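Local structure of guanine deaminase (6OHB) at residues A[345-348]-A[349-352]; A[412-415]-A[416-419]; A[359-362]-A[363-367]; A[20-24]-A[25-29]. The protein catalyses the zinc-dependent hydrolytic deamination of guanine to xanthine and ammonia, the single step of guanine degradation to xanthine. One frame throughout, in Å; residues are numbered along the deposited sequence.

Contact 1 (A[345-348]-A[349-352]); sequences KVLQ and LQGY
Leu349 N bonds to Lys345 O at 3.0 Å, a regular bond in the last turn of helix 336-349. One residue on, Gln350 N reaches Val346 O at 3.1 Å, with a less straight N-H (136°), and it makes a second, weak bond to Leu347 O. The chain then leaves the helix. Gly351 has positive phi (78°), a conformation that suits glycine. This turn brings Tyr352 N back to Leu347 O at 2.7 Å. Inside that loop, Gly351 N bonds to Gln348 O at 3.2 Å. Both donors sit above the plane of the carbonyl they meet.

Tyr352 and Leu347 lie side by side and point the same way. Tyr352 CG is anti to its backbone N (chi1 -178°), and this carries the ring alongside the leucine. The leucine comes to the ring edge: its CB lies near the ring plane, 3.8 Å from Tyr352 CD1. Leu312 of helix 312-317 packs on both residues, and the Tyr352 hydroxyl bonds to Glu358. The side chains of Val346 and Gln350 also lie alongside each other, pointing the same way. The extended Gln350 chain brings its NE2 to 3.4 Å from Val346 CG1, and that amide nitrogen donates to Phe310 O. Leu349 packs on Leu349 of the second subunit, and Lys345 forms salt bridges to Glu342 of both chains. The helix end therefore also belongs to the dimer contact. The paired bonds from Tyr352 N and Gly351 N, with glycine at C-prime, are those of a Schellman motif.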
loop_
_atom_site.group_PDB
_atom_site.type_symbol
_atom_site.label_atom_id
_atom_site.label_comp_id
_atom_site.label_asym_id
_atom_site.label_seq_id
_atom_site.Cartn_x
_atom_site.Cartn_y
_atom_site.Cartn_z
ATOM N N LYS A 345 6.029 3.758 6.193
ATOM C CA LYS A 345 6.867 2.551 6.150
ATOM C C LYS A 345 8.339 2.894 5.907
ATOM O O LYS A 345 9.231 2.329 6.556
ATOM C CB LYS A 345 6.363 1.564 5.096
ATOM C CG LYS A 345 5.004 0.962 5.421
ATOM C CD LYS A 345 4.499 0.122 4.266
ATOM C CE LYS A 345 3.050 0.418 3.953
ATOM N NZ LYS A 345 2.769 0.179 2.514
ATOM N N VAL A 346 8.613 3.817 4.982
ATOM C CA VAL A 346 9.994 4.219 4.711
ATOM C C VAL A 346 10.657 4.748 5.982
ATOM O O VAL A 346 11.797 4.379 6.329
ATOM C CB VAL A 346 10.007 5.271 3.581
ATOM C CG1 VAL A 346 11.261 6.128 3.642
ATOM C CG2 VAL A 346 9.854 4.603 2.217
ATOM N N LEU A 347 9.932 5.579 6.732
ATOM C CA LEU A 347 10.516 6.178 7.924
ATOM C C LEU A 347 10.655 5.161 9.052
ATOM O O LEU A 347 11.623 5.213 9.819
ATOM C CB LEU A 347 9.685 7.388 8.339
ATOM C CG LEU A 347 9.848 8.403 7.206
ATOM C CD1 LEU A 347 8.776 9.483 7.233
ATOM C CD2 LEU A 347 11.259 8.999 7.229
ATOM N N GLN A 348 9.709 4.222 9.167
ATOM C CA GLN A 348 9.882 3.133 10.125
ATOM C C GLN A 348 11.141 2.337 9.812
ATOM O O GLN A 348 11.842 1.879 10.722
ATOM C CB GLN A 348 8.664 2.208 10.114
ATOM C CG GLN A 348 7.523 2.630 11.028
ATOM C CD GLN A 348 7.917 2.666 12.494
ATOM O OE1 GLN A 348 7.910 3.727 13.122
ATOM N NE2 GLN A 348 8.283 1.511 13.041
ATOM N N LEU A 349 11.441 2.155 8.522
ATOM C CA LEU A 349 12.685 1.489 8.162
ATOM C C LEU A 349 13.901 2.312 8.561
ATOM O O LEU A 349 14.965 1.745 8.842
ATOM C CB LEU A 349 12.725 1.197 6.667
ATOM C CG LEU A 349 11.932 -0.013 6.183
ATOM C CD1 LEU A 349 12.036 -0.086 4.680
ATOM C CD2 LEU A 349 12.430 -1.301 6.820
ATOM N N GLN A 350 13.776 3.639 8.603
ATOM C CA GLN A 350 14.899 4.453 9.069
ATOM C C GLN A 350 14.883 4.729 10.574
ATOM O O GLN A 350 15.718 5.504 11.055
ATOM C CB GLN A 350 14.956 5.777 8.308
ATOM C CG GLN A 350 15.092 5.605 6.818
ATOM C CD GLN A 350 15.104 6.928 6.090
ATOM O OE1 GLN A 350 16.057 7.695 6.196
ATOM N NE2 GLN A 350 14.039 7.205 5.350
ATOM N N GLY A 351 13.967 4.124 11.328
ATOM C CA GLY A 351 13.870 4.407 12.747
ATOM C C GLY A 351 13.187 5.710 13.097
ATOM O O GLY A 351 13.247 6.133 14.257
ATOM N N TYR A 352 12.540 6.358 12.134
ATOM C CA TYR A 352 11.854 7.626 12.336
ATOM C C TYR A 352 10.352 7.383 12.407
ATOM O O TYR A 352 9.772 6.784 11.495
ATOM C CB TYR A 352 12.190 8.587 11.195
ATOM C CG TYR A 352 11.585 9.964 11.301
ATOM C CD1 TYR A 352 10.368 10.258 10.693
ATOM C CD2 TYR A 352 12.242 10.981 11.979
ATOM C CE1 TYR A 352 9.815 11.523 10.776
ATOM C CE2 TYR A 352 11.696 12.250 12.066
ATOM C CZ TYR A 352 10.483 12.516 11.461
ATOM O OH TYR A 352 9.935 13.778 11.545
#

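Contact 2 (A[412-415]-A[416-419]); sequences KLFV and MMTL
One face of the Phe414 ring carries the methyl of Thr418. Thr418 CG2 lies 3.8 Å from the ring centroid, 18° off the normal, in a CH-pi contact offset toward the rim. Met417 CE approaches the same ring obliquely, 3.5 Å from Phe414 CE1. Tyr344 of helix 336-349 meets the ring edge-to-face. This is side-chain packing between neighbouring turns of one alpha-helix, 409-419. Phe414 turns its ring away from its own N-H (chi1 -169°), and this placement lets the ring meet the residues three and four positions later.

Met417 ends in a bend at chi3 (73°), which turns its methyl to the phenyl group. Met416 also bends at its end. Its CE meets Leu413 CD2 at 3.7 Å, and the two side chains run alongside each other. The backbone bonds are regular: Met416 N to Lys412 O, Met417 N to Leu413 O, and Leu419 N to Val415 O.

The helix is packed between other parts of the dimer. Met416 and Met417 rest on helix 336-349, while Phe414 packs on Gly92 and Thr418 on Tyr304, both of the second subunit.

Thr418 turns its hydroxyl back to the helix, where it spends its proton on the backbone. Phe414 O receives two bonds from this one residue, on opposite faces of the carbonyl plane: Thr418 N at 2.9 Å and Thr418 OG1 at 3.0 Å.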
loop_
_atom_site.group_PDB
_atom_site.type_symbol
_atom_site.label_atom_id
_atom_site.label_comp_id
_atom_site.label_asym_id
_atom_site.label_seq_id
_atom_site.Cartn_x
_atom_site.Cartn_y
_atom_site.Cartn_z
ATOM N N LYS A 412 -7.422 8.206 14.931
ATOM C CA LYS A 412 -8.345 8.304 13.802
ATOM C C LYS A 412 -7.621 8.730 12.525
ATOM O O LYS A 412 -7.870 8.176 11.444
ATOM C CB LYS A 412 -9.490 9.255 14.155
ATOM C CG LYS A 412 -10.308 8.778 15.362
ATOM C CD LYS A 412 -11.399 9.764 15.758
ATOM C CE LYS A 412 -12.167 9.291 16.996
ATOM N NZ LYS A 412 -13.018 8.083 16.753
ATOM N N LEU A 413 -6.704 9.697 12.634
ATOM C CA LEU A 413 -5.898 10.080 11.477
ATOM C C LEU A 413 -5.049 8.911 10.988
ATOM O O LEU A 413 -4.879 8.717 9.778
ATOM C CB LEU A 413 -5.009 11.273 11.824
ATOM C CG LEU A 413 -5.667 12.649 11.958
ATOM C CD1 LEU A 413 -4.627 13.692 12.333
ATOM C CD2 LEU A 413 -6.367 13.034 10.662
ATOM N N PHE A 414 -4.513 8.116 11.917
ATOM C CA PHE A 414 -3.706 6.963 11.540
ATOM C C PHE A 414 -4.548 5.916 10.819
ATOM O O PHE A 414 -4.089 5.307 9.844
ATOM C CB PHE A 414 -3.040 6.375 12.786
ATOM C CG PHE A 414 -1.990 5.349 12.484
ATOM C CD1 PHE A 414 -0.735 5.736 12.043
ATOM C CD2 PHE A 414 -2.254 3.995 12.647
ATOM C CE1 PHE A 414 0.242 4.795 11.762
ATOM C CE2 PHE A 414 -1.284 3.045 12.368
ATOM C CZ PHE A 414 -0.032 3.444 11.925
ATOM N N VAL A 415 -5.774 5.683 11.296
ATOM C CA VAL A 415 -6.680 4.754 10.623
ATOM C C VAL A 415 -6.922 5.214 9.194
ATOM O O VAL A 415 -6.826 4.434 8.236
ATOM C CB VAL A 415 -8.005 4.642 11.400
ATOM C CG1 VAL A 415 -9.086 3.978 10.545
ATOM C CG2 VAL A 415 -7.807 3.900 12.705
ATOM N N MET A 416 -7.217 6.504 9.035
ATOM C CA MET A 416 -7.426 7.063 7.704
ATOM C C MET A 416 -6.186 6.892 6.828
ATOM O O MET A 416 -6.293 6.593 5.631
ATOM C CB MET A 416 -7.798 8.531 7.838
ATOM C CG MET A 416 -8.467 9.145 6.643
ATOM S SD MET A 416 -9.255 10.663 7.198
ATOM C CE MET A 416 -7.803 11.655 7.547
ATOM N N MET A 417 -4.999 7.063 7.412
ATOM C CA MET A 417 -3.768 7.006 6.629
ATOM C C MET A 417 -3.459 5.585 6.178
ATOM O O MET A 417 -3.017 5.366 5.044
ATOM C CB MET A 417 -2.608 7.554 7.453
ATOM C CG MET A 417 -1.306 7.689 6.703
ATOM S SD MET A 417 0.049 8.053 7.836
ATOM C CE MET A 417 0.239 6.456 8.625
ATOM N N THR A 418 -3.682 4.607 7.045
ATOM C CA THR A 418 -3.260 3.253 6.724
ATOM C C THR A 418 -4.310 2.482 5.941
ATOM O O THR A 418 -3.956 1.557 5.202
ATOM C CB THR A 418 -2.909 2.481 8.000
ATOM O OG1 THR A 418 -4.042 2.449 8.878
ATOM C CG2 THR A 418 -1.723 3.134 8.709
ATOM N N LEU A 419 -5.588 2.839 6.074
ATOM C CA LEU A 419 -6.654 2.104 5.406
ATOM C C LEU A 419 -7.360 2.907 4.332
ATOM O O LEU A 419 -8.223 2.358 3.638
ATOM C CB LEU A 419 -7.689 1.633 6.432
ATOM C CG LEU A 419 -7.543 0.235 7.018
ATOM C CD1 LEU A 419 -6.085 -0.074 7.333
ATOM C CD2 LEU A 419 -8.401 0.147 8.268
#

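Contact 3 (A[359-362]-A[363-367]); sequences AFYL and ATLGG
Ala363 N still bonds to Ala359 O at 3.0 Å, but the helical pattern breaks at Thr364, whose psi is -92°. The motif is a helix-to-helix junction: helix 356-363 ends, and helix 365-370 starts after this single residue. Tyr361 O spans the break. It accepts from Thr364 N at 3.1 Å and from Gly366 N at 2.8 Å, and the two donors come from opposite faces of the carbonyl plane.

Tyr361 holds CG opposite its backbone N (chi1 177°), which carries the ring forward, over Gly366. Thr364 OG1 lies over one face of the Phe360 ring, toward its rim, and also sits 3.0 Å from Phe360 O. Phe360 packs on strands 14-18 and 73-84, and Ala363 is joined to Val79 of strand 73-84 by backbone hydrogen bonding.

Gly366, without a side chain, lets its backbone lie close against the Tyr361 ring. Gly366 N stands over the ring centre, and Gly366 CA lies 3.9 Å from the Tyr361 centroid in a CH-pi contact, 21° off the ring normal.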
loop_
_atom_site.group_PDB
_atom_site.type_symbol
_atom_site.label_atom_id
_atom_site.label_comp_id
_atom_site.label_asym_id
_atom_site.label_seq_id
_atom_site.Cartn_x
_atom_site.Cartn_y
_atom_site.Cartn_z
ATOM N N ALA A 359 2.025 13.692 9.316
ATOM C CA ALA A 359 1.550 13.241 8.011
ATOM C C ALA A 359 0.444 14.148 7.488
ATOM O O ALA A 359 0.469 14.582 6.326
ATOM C CB ALA A 359 1.064 11.793 8.109
ATOM N N PHE A 360 -0.538 14.453 8.340
ATOM C CA PHE A 360 -1.608 15.358 7.934
ATOM C C PHE A 360 -1.050 16.728 7.561
ATOM O O PHE A 360 -1.481 17.339 6.576
ATOM C CB PHE A 360 -2.644 15.466 9.056
ATOM C CG PHE A 360 -3.772 16.416 8.761
ATOM C CD1 PHE A 360 -4.836 16.023 7.967
ATOM C CD2 PHE A 360 -3.779 17.695 9.297
ATOM C CE1 PHE A 360 -5.884 16.893 7.697
ATOM C CE2 PHE A 360 -4.822 18.572 9.032
ATOM C CZ PHE A 360 -5.876 18.168 8.229
ATOM N N TYR A 361 -0.067 17.213 8.321
ATOM C CA TYR A 361 0.535 18.507 8.031
ATOM C C TYR A 361 1.218 18.505 6.671
ATOM O O TYR A 361 0.999 19.405 5.850
ATOM C CB TYR A 361 1.528 18.861 9.137
ATOM C CG TYR A 361 2.275 20.148 8.918
ATOM C CD1 TYR A 361 1.669 21.380 9.161
ATOM C CD2 TYR A 361 3.595 20.138 8.485
ATOM C CE1 TYR A 361 2.357 22.563 8.969
ATOM C CE2 TYR A 361 4.290 21.312 8.290
ATOM C CZ TYR A 361 3.668 22.525 8.533
ATOM O OH TYR A 361 4.361 23.697 8.339
ATOM N N LEU A 362 2.042 17.489 6.407
ATOM C CA LEU A 362 2.734 17.425 5.124
ATOM C C LEU A 362 1.752 17.280 3.971
ATOM O O LEU A 362 2.030 17.744 2.860
ATOM C CB LEU A 362 3.734 16.270 5.122
ATOM C CG LEU A 362 4.949 16.437 6.036
ATOM C CD1 LEU A 362 5.771 15.157 6.077
ATOM C CD2 LEU A 362 5.798 17.606 5.577
ATOM N N ALA A 363 0.594 16.655 4.217
ATOM C CA ALA A 363 -0.387 16.486 3.149
ATOM C C ALA A 363 -1.108 17.787 2.814
ATOM O O ALA A 363 -1.577 17.955 1.683
ATOM C CB ALA A 363 -1.398 15.406 3.528
ATOM N N THR A 364 -1.197 18.726 3.758
ATOM C CA THR A 364 -1.980 19.934 3.508
ATOM C C THR A 364 -1.122 21.191 3.577
ATOM O O THR A 364 -0.529 21.593 2.571
ATOM C CB THR A 364 -3.141 20.048 4.500
ATOM O OG1 THR A 364 -2.630 20.066 5.841
ATOM C CG2 THR A 364 -4.095 18.875 4.343
ATOM N N LEU A 365 -1.041 21.813 4.758
ATOM C CA LEU A 365 -0.393 23.121 4.857
ATOM C C LEU A 365 1.110 23.023 4.634
ATOM O O LEU A 365 1.706 23.913 4.021
ATOM C CB LEU A 365 -0.687 23.758 6.215
ATOM C CG LEU A 365 -0.190 25.192 6.422
ATOM C CD1 LEU A 365 -0.787 26.146 5.392
ATOM C CD2 LEU A 365 -0.490 25.661 7.836
ATOM N N GLY A 366 1.742 21.953 5.121
ATOM C CA GLY A 366 3.161 21.764 4.857
ATOM C C GLY A 366 3.467 21.630 3.375
ATOM O O GLY A 366 4.471 22.156 2.883
ATOM N N GLY A 367 2.608 20.923 2.640
ATOM C CA GLY A 367 2.811 20.819 1.204
ATOM C C GLY A 367 2.670 22.159 0.510
ATOM O O GLY A 367 3.519 22.546 -0.298
#

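Contact 4 (A[20-24]-A[25-29]); sequences RTIDN and PEEIA
Glu27 OE2 accepts two backbone N-H groups, from Asn24 N at 3.0 Å and from Asp23 N at 3.2 Å. The Asn24 donor arrives on the anti side, 19° out of the carboxylate plane. The Asp23 donor comes from above that plane. Return bonding runs through the main chain, since Glu27 N donates to Asn24 O at 3.0 Å. Glu27 is extended beyond CG, and this lets its carboxylate reach back over the start of the turn.

Asp23 OD1 lies 2.6 Å from Glu27 OE2, with the two carboxylate planes 66° apart. The second Asp23 oxygen makes a long, weak ion pair with Lys319.

Residues 24-27 form a type I beta turn with Pro25 and Glu26 at its corners, and the Glu27 carboxylate bonds back to its first residue. The turn lies on the connection between strands 14-18 and 32-35. Residues 25-29 have helical backbone angles without regular helix bonds.

Beside the carboxylate contact, Ile22 CG2 packs on Glu27 CB at 3.6 Å, the two side chains sliding past each other in opposite directions. With Ile22 CG1 between the backbone N and the carbonyl carbon (chi1 41°), Ile22 CD1 is carried to Ile28 CG1 at 3.6 Å, and the side chains cross at about a right angle. Farther out, Trp316 packs on both Ile22 and Pro25, and Ile28 rests on Tyr357 and Tyr361. Arg20 bonds through NH2 to Ser30 OG, which also meets Glu27 O.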
loop_
_atom_site.group_PDB
_atom_site.type_symbol
_atom_site.label_atom_id
_atom_site.label_comp_id
_atom_site.label_asym_id
_atom_site.label_seq_id
_atom_site.Cartn_x
_atom_site.Cartn_y
_atom_site.Cartn_z
ATOM N N ARG A 20 -1.206 27.163 11.344
ATOM C CA ARG A 20 -0.026 27.939 10.992
ATOM C C ARG A 20 1.106 26.985 10.647
ATOM O O ARG A 20 1.101 25.818 11.045
ATOM C CB ARG A 20 0.401 28.877 12.127
ATOM C CG ARG A 20 1.002 28.143 13.305
ATOM C CD ARG A 20 1.329 29.060 14.466
ATOM N NE ARG A 20 2.120 28.339 15.457
ATOM C CZ ARG A 20 1.596 27.605 16.434
ATOM N NH1 ARG A 20 0.278 27.503 16.558
ATOM N NH2 ARG A 20 2.390 26.970 17.288
ATOM N N THR A 21 2.077 27.499 9.897
ATOM C CA THR A 21 3.267 26.728 9.588
ATOM C C THR A 21 4.192 26.695 10.797
ATOM O O THR A 21 4.267 27.644 11.578
ATOM C CB THR A 21 4.006 27.310 8.378
ATOM O OG1 THR A 21 4.360 28.673 8.637
ATOM C CG2 THR A 21 3.129 27.257 7.134
ATOM N N ILE A 22 4.884 25.573 10.955
ATOM C CA ILE A 22 5.825 25.394 12.056
ATOM C C ILE A 22 7.188 25.097 11.440
ATOM O O ILE A 22 7.313 25.047 10.210
ATOM C CB ILE A 22 5.348 24.276 13.004
ATOM C CG1 ILE A 22 4.782 23.098 12.204
ATOM C CG2 ILE A 22 4.260 24.804 13.942
ATOM C CD1 ILE A 22 5.828 22.128 11.659
ATOM N N ASP A 23 8.221 24.915 12.266
ATOM C CA ASP A 23 9.499 24.432 11.761
ATOM C C ASP A 23 9.993 23.163 12.459
ATOM O O ASP A 23 11.003 22.592 12.029
ATOM C CB ASP A 23 10.584 25.537 11.834
ATOM C CG ASP A 23 10.717 26.183 13.196
ATOM O OD1 ASP A 23 9.752 26.145 13.987
ATOM O OD2 ASP A 23 11.795 26.760 13.475
ATOM N N ASN A 24 9.308 22.693 13.505
ATOM C CA ASN A 24 9.589 21.395 14.074
ATOM C C ASN A 24 8.288 20.605 14.116
ATOM O O ASN A 24 7.245 21.154 14.510
ATOM C CB ASN A 24 10.187 21.510 15.487
ATOM C CG ASN A 24 11.665 21.200 15.525
ATOM O OD1 ASN A 24 12.074 20.046 15.410
ATOM N ND2 ASN A 24 12.482 22.242 15.678
ATOM N N PRO A 25 8.296 19.334 13.705
ATOM C CA PRO A 25 7.049 18.546 13.726
ATOM C C PRO A 25 6.455 18.396 15.115
ATOM O O PRO A 25 5.287 18.001 15.233
ATOM C CB PRO A 25 7.473 17.181 13.154
ATOM C CG PRO A 25 8.960 17.132 13.343
ATOM C CD PRO A 25 9.453 18.541 13.260
ATOM N N GLU A 26 7.216 18.710 16.165
ATOM C CA GLU A 26 6.702 18.635 17.525
ATOM C C GLU A 26 5.704 19.745 17.836
ATOM O O GLU A 26 4.885 19.580 18.744
ATOM C CB GLU A 26 7.858 18.678 18.525
ATOM C CG GLU A 26 8.284 17.313 19.043
ATOM C CD GLU A 26 8.686 16.367 17.929
ATOM O OE1 GLU A 26 9.759 16.578 17.322
ATOM O OE2 GLU A 26 7.925 15.414 17.658
ATOM N N GLU A 27 5.748 20.866 17.114
ATOM C CA GLU A 27 4.788 21.933 17.372
ATOM C C GLU A 27 3.466 21.745 16.642
ATOM O O GLU A 27 2.550 22.548 16.860
ATOM C CB GLU A 27 5.352 23.295 16.971
ATOM C CG GLU A 27 6.852 23.418 16.982
ATOM C CD GLU A 27 7.301 24.714 16.340
ATOM O OE1 GLU A 27 6.729 25.772 16.673
ATOM O OE2 GLU A 27 8.209 24.671 15.491
ATOM N N ILE A 28 3.350 20.727 15.781
ATOM C CA ILE A 28 2.161 20.589 14.942
ATOM C C ILE A 28 0.913 20.406 15.797
ATOM O O ILE A 28 -0.158 20.935 15.477
ATOM C CB ILE A 28 2.345 19.432 13.941
ATOM C CG1 ILE A 28 3.421 19.786 12.918
ATOM C CG2 ILE A 28 1.034 19.115 13.228
ATOM C CD1 ILE A 28 3.781 18.643 11.993
ATOM N N ALA A 29 1.033 19.674 16.908
ATOM C CA ALA A 29 -0.116 19.478 17.787
ATOM C C ALA A 29 -0.632 20.805 18.333
ATOM O O ALA A 29 -1.846 21.003 18.463
ATOM C CB ALA A 29 0.253 18.536 18.933
#

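How the contacts relate
Along the chain the order is contacts 4, 1, 3 and 2. Contacts 1, 2 and 3 belong to the amidohydrolase domain. Helices 336-349 and 356-363, consecutive in the chain, carry contacts 1 and 3, whose centres are about 18 Å apart. Contact 2, on helix 409-419, packs on contact 3, where Met417 SD meets Ala359 CB at 3.9 Å; their centres are about 14 Å apart. Contact 4 lies about 11 Å from contact 3, centre to centre, and Tyr361 OH probably bonds to Ile22 N. It also touches contact 1 through Pro25 and Tyr352. Contacts 1 and 2 reach the second subunit, so the packed contacts run from the loop between strands 14-18 and 32-35 to the dimer interface.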